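Local coordinates for putative uncharacterized protein (PDB 3EUQ), which probably acts as a type III polyketide synthase, a pentaketide-forming acyltransferase of the chalcone and stilbene synthase family, at residues 1-6 / 224-229. The protein carries 1 engineered substitution. Numbering follows the deposited sequence.
Sequences LGLSIT and YDLLGW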
ATOM      1  N   LEU A   1      -7.717 -25.324   3.904  1.00 30.44           N
ATOM      2  CA  LEU A   1      -8.257 -23.952   3.617  1.00 30.01           C
ATOM      3  C   LEU A   1      -8.595 -23.793   2.142  1.00 29.42           C
ATOM      4  O   LEU A   1      -9.251 -22.818   1.742  1.00 29.62           O
ATOM      5  CB  LEU A   1      -7.269 -22.860   4.057  1.00 30.29           C
ATOM      6  CG  LEU A   1      -6.827 -22.816   5.519  1.00 30.40           C
ATOM      7  CD1 LEU A   1      -5.632 -21.893   5.687  1.00 31.46           C
ATOM      8  CD2 LEU A   1      -7.966 -22.394   6.428  1.00 31.97           C
ATOM      9  N   GLY A   2      -8.145 -24.748   1.334  1.00 28.69           N
ATOM     10  CA  GLY A   2      -8.357 -24.690  -0.114  1.00 27.77           C
ATOM     11  C   GLY A   2      -7.523 -23.630  -0.815  1.00 27.40           C
ATOM     12  O   GLY A   2      -7.904 -23.143  -1.888  1.00 27.09           O
ATOM     13  N   LEU A   3      -6.377 -23.288  -0.223  1.00 26.63           N
ATOM     14  CA  LEU A   3      -5.480 -22.281  -0.790  1.00 26.02           C
ATOM     15  C   LEU A   3      -4.294 -22.901  -1.475  1.00 25.92           C
ATOM     16  O   LEU A   3      -3.550 -23.688  -0.875  1.00 25.43           O
ATOM     17  CB  LEU A   3      -4.977 -21.324   0.286  1.00 26.09           C
ATOM     18  CG  LEU A   3      -6.059 -20.544   1.008  1.00 25.60           C
ATOM     19  CD1 LEU A   3      -5.441 -19.770   2.159  1.00 26.25           C
ATOM     20  CD2 LEU A   3      -6.769 -19.640   0.006  1.00 24.30           C
ATOM     21  N   SER A   4      -4.102 -22.535  -2.737  1.00 25.87           N
ATOM     22  CA  SER A   4      -3.000 -23.104  -3.498  1.00 25.71           C
ATOM     23  C   SER A   4      -2.301 -22.100  -4.396  1.00 25.02           C
ATOM     24  O   SER A   4      -2.933 -21.229  -4.981  1.00 24.08           O
ATOM     25  CB  SER A   4      -3.470 -24.323  -4.298  1.00 25.91           C
ATOM     26  OG  SER A   4      -4.452 -23.967  -5.259  1.00 28.62           O
ATOM     27  N   ILE A   5      -0.979 -22.233  -4.481  1.00 24.79           N
ATOM     28  CA  ILE A   5      -0.194 -21.521  -5.475  1.00 24.31           C
ATOM     29  C   ILE A   5      -0.199 -22.387  -6.718  1.00 24.07           C
ATOM     30  O   ILE A   5       0.343 -23.492  -6.706  1.00 23.83           O
ATOM     31  CB  ILE A   5       1.251 -21.233  -4.997  1.00 24.45           C
ATOM     32  CG1 ILE A   5       1.234 -20.231  -3.838  1.00 24.74           C
ATOM     33  CG2 ILE A   5       2.116 -20.660  -6.159  1.00 23.10           C
ATOM     34  CD1 ILE A   5       2.512 -20.240  -2.977  1.00 24.22           C
ATOM     35  N   THR A   6      -0.838 -21.884  -7.777  1.00 23.93           N
ATOM     36  CA  THR A   6      -1.021 -22.640  -9.027  1.00 22.87           C
ATOM     37  C   THR A   6      -0.036 -22.234 -10.122  1.00 22.98           C
ATOM     38  O   THR A   6       0.133 -22.933 -11.116  1.00 21.79           O
ATOM     39  CB  THR A   6      -2.467 -22.515  -9.568  1.00 22.85           C
ATOM     40  OG1 THR A   6      -2.871 -21.143  -9.537  1.00 22.59           O
ATOM     41  CG2 THR A   6      -3.446 -23.359  -8.721  1.00 22.34           C
ATOM     42  N   TYR A 224       2.102 -25.428  -4.748  1.00 27.40           N
ATOM     43  CA  TYR A 224       2.140 -25.488  -3.296  1.00 26.54           C
ATOM     44  C   TYR A 224       0.734 -25.277  -2.789  1.00 26.53           C
ATOM     45  O   TYR A 224      -0.010 -24.480  -3.346  1.00 27.38           O
ATOM     46  CB  TYR A 224       3.051 -24.389  -2.728  1.00 25.79           C
ATOM     47  CG  TYR A 224       4.488 -24.414  -3.197  1.00 25.00           C
ATOM     48  CD1 TYR A 224       5.427 -25.250  -2.578  1.00 24.73           C
ATOM     49  CD2 TYR A 224       4.932 -23.561  -4.210  1.00 23.62           C
ATOM     50  CE1 TYR A 224       6.762 -25.266  -2.981  1.00 23.58           C
ATOM     51  CE2 TYR A 224       6.267 -23.567  -4.622  1.00 23.34           C
ATOM     52  CZ  TYR A 224       7.175 -24.430  -4.002  1.00 23.85           C
ATOM     53  OH  TYR A 224       8.492 -24.460  -4.392  1.00 24.26           O
ATOM     54  N   ASP A 225       0.353 -26.008  -1.751  1.00 26.67           N
ATOM     55  CA  ASP A 225      -0.828 -25.668  -0.970  1.00 26.61           C
ATOM     56  C   ASP A 225      -0.359 -24.771   0.166  1.00 26.27           C
ATOM     57  O   ASP A 225       0.667 -25.056   0.784  1.00 26.05           O
ATOM     58  CB  ASP A 225      -1.458 -26.925  -0.375  1.00 27.13           C
ATOM     59  CG  ASP A 225      -1.938 -27.900  -1.434  1.00 28.92           C
ATOM     60  OD1 ASP A 225      -2.559 -27.458  -2.426  1.00 30.99           O
ATOM     61  OD2 ASP A 225      -1.693 -29.113  -1.263  1.00 30.94           O
ATOM     62  N   LEU A 226      -1.105 -23.703   0.445  1.00 25.98           N
ATOM     63  CA  LEU A 226      -0.779 -22.803   1.550  1.00 25.27           C
ATOM     64  C   LEU A 226      -1.535 -23.230   2.803  1.00 25.29           C
ATOM     65  O   LEU A 226      -2.766 -23.110   2.877  1.00 25.12           O
ATOM     66  CB  LEU A 226      -1.079 -21.342   1.181  1.00 25.72           C
ATOM     67  CG  LEU A 226      -0.783 -20.237   2.210  1.00 25.27           C
ATOM     68  CD1 LEU A 226       0.661 -20.256   2.690  1.00 24.50           C
ATOM     69  CD2 LEU A 226      -1.136 -18.871   1.665  1.00 25.34           C
ATOM     70  N   LEU A 227      -0.794 -23.720   3.794  1.00 25.01           N
ATOM     71  CA  LEU A 227      -1.420 -24.307   4.977  1.00 25.26           C
ATOM     72  C   LEU A 227      -1.641 -23.318   6.096  1.00 25.11           C
ATOM     73  O   LEU A 227      -2.635 -23.402   6.815  1.00 25.52           O
ATOM     74  CB  LEU A 227      -0.622 -25.508   5.490  1.00 24.94           C
ATOM     75  CG  LEU A 227      -0.401 -26.664   4.514  1.00 25.61           C
ATOM     76  CD1 LEU A 227       0.077 -27.897   5.283  1.00 26.54           C
ATOM     77  CD2 LEU A 227      -1.668 -26.983   3.728  1.00 25.95           C
ATOM     78  N   GLY A 228      -0.715 -22.389   6.250  1.00 24.95           N
ATOM     79  CA  GLY A 228      -0.755 -21.490   7.384  1.00 25.03           C
ATOM     80  C   GLY A 228       0.302 -20.414   7.285  1.00 25.64           C
ATOM     81  O   GLY A 228       1.160 -20.434   6.396  1.00 24.97           O
ATOM     82  N   TRP A 229       0.238 -19.473   8.217  1.00 25.89           N
ATOM     83  CA  TRP A 229       1.112 -18.308   8.186  1.00 26.46           C
ATOM     84  C   TRP A 229       1.155 -17.677   9.573  1.00 26.94           C
ATOM     85  O   TRP A 229       0.224 -17.839  10.383  1.00 26.87           O
ATOM     86  CB  TRP A 229       0.641 -17.289   7.125  1.00 26.18           C
ATOM     87  CG  TRP A 229      -0.830 -16.932   7.218  1.00 27.30           C
ATOM     88  CD1 TRP A 229      -1.399 -15.980   8.028  1.00 27.27           C
ATOM     89  CD2 TRP A 229      -1.914 -17.535   6.488  1.00 27.23           C
ATOM     90  NE1 TRP A 229      -2.757 -15.940   7.832  1.00 26.91           N
ATOM     91  CE2 TRP A 229      -3.104 -16.886   6.899  1.00 27.13           C
ATOM     92  CE3 TRP A 229      -1.994 -18.557   5.520  1.00 26.80           C
ATOM     93  CZ2 TRP A 229      -4.364 -17.236   6.391  1.00 25.68           C
ATOM     94  CZ3 TRP A 229      -3.233 -18.899   5.012  1.00 26.45           C
ATOM     95  CH2 TRP A 229      -4.410 -18.231   5.446  1.00 27.28           C
TER
HETATM   96  O   HOH W   1      -5.154 -26.596  -0.451  1.00 27.57           O
HETATM   97  O   HOH W   2      -4.646 -24.794   1.885  1.00 29.98           O
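L3 meets L226 and W229 in turn. Its CB rests on O and CB of L226, 3.8 Å from that O; with CG anti to the carbonyl carbon (chi1 -60°), the chain runs on toward W229, where CD1 sits at the edge of the indole, near the ring plane, 3.7 Å from CZ3 and almost as near CH2. The second methyl-to-indole contact comes from L1, whose CD1 comes obliquely to the same CZ3-CH2 side of the W229 ring, 3.9 Å from CH2, and also touches O of L227. Shortening W229 to an alanine is likely to leave the L1 and L3 methyls without their ring partner and the chain's first residues less firmly held. R163 of the second subunit packs on L1 and W229, so this end of the contact borders the dimer partner, while C157 and A154 of helix 145-162 back L3 and L226.

The L3-L226 pair is also joined through the backbone: N of L226 donates to O of L3 (2.8 Å) from above the carbonyl plane. Next to this bond water 2 takes the N-H of L3 and donates to O of L226. I5 and Y224 form a hydrogen-bonded pair through N of I5 and O of Y224 (2.7 Å) and a longer return bond. S4 and D225, the adjoining non-hydrogen-bonded pair, point to one face of the sheet, I5 and Y224 to the opposite one; the D225 carboxylate makes a salt bridge with R379. The antiparallel pairing joins the first strands of the two halves, 4-11 and 224-233, consistent with this family's thiolase-like fold.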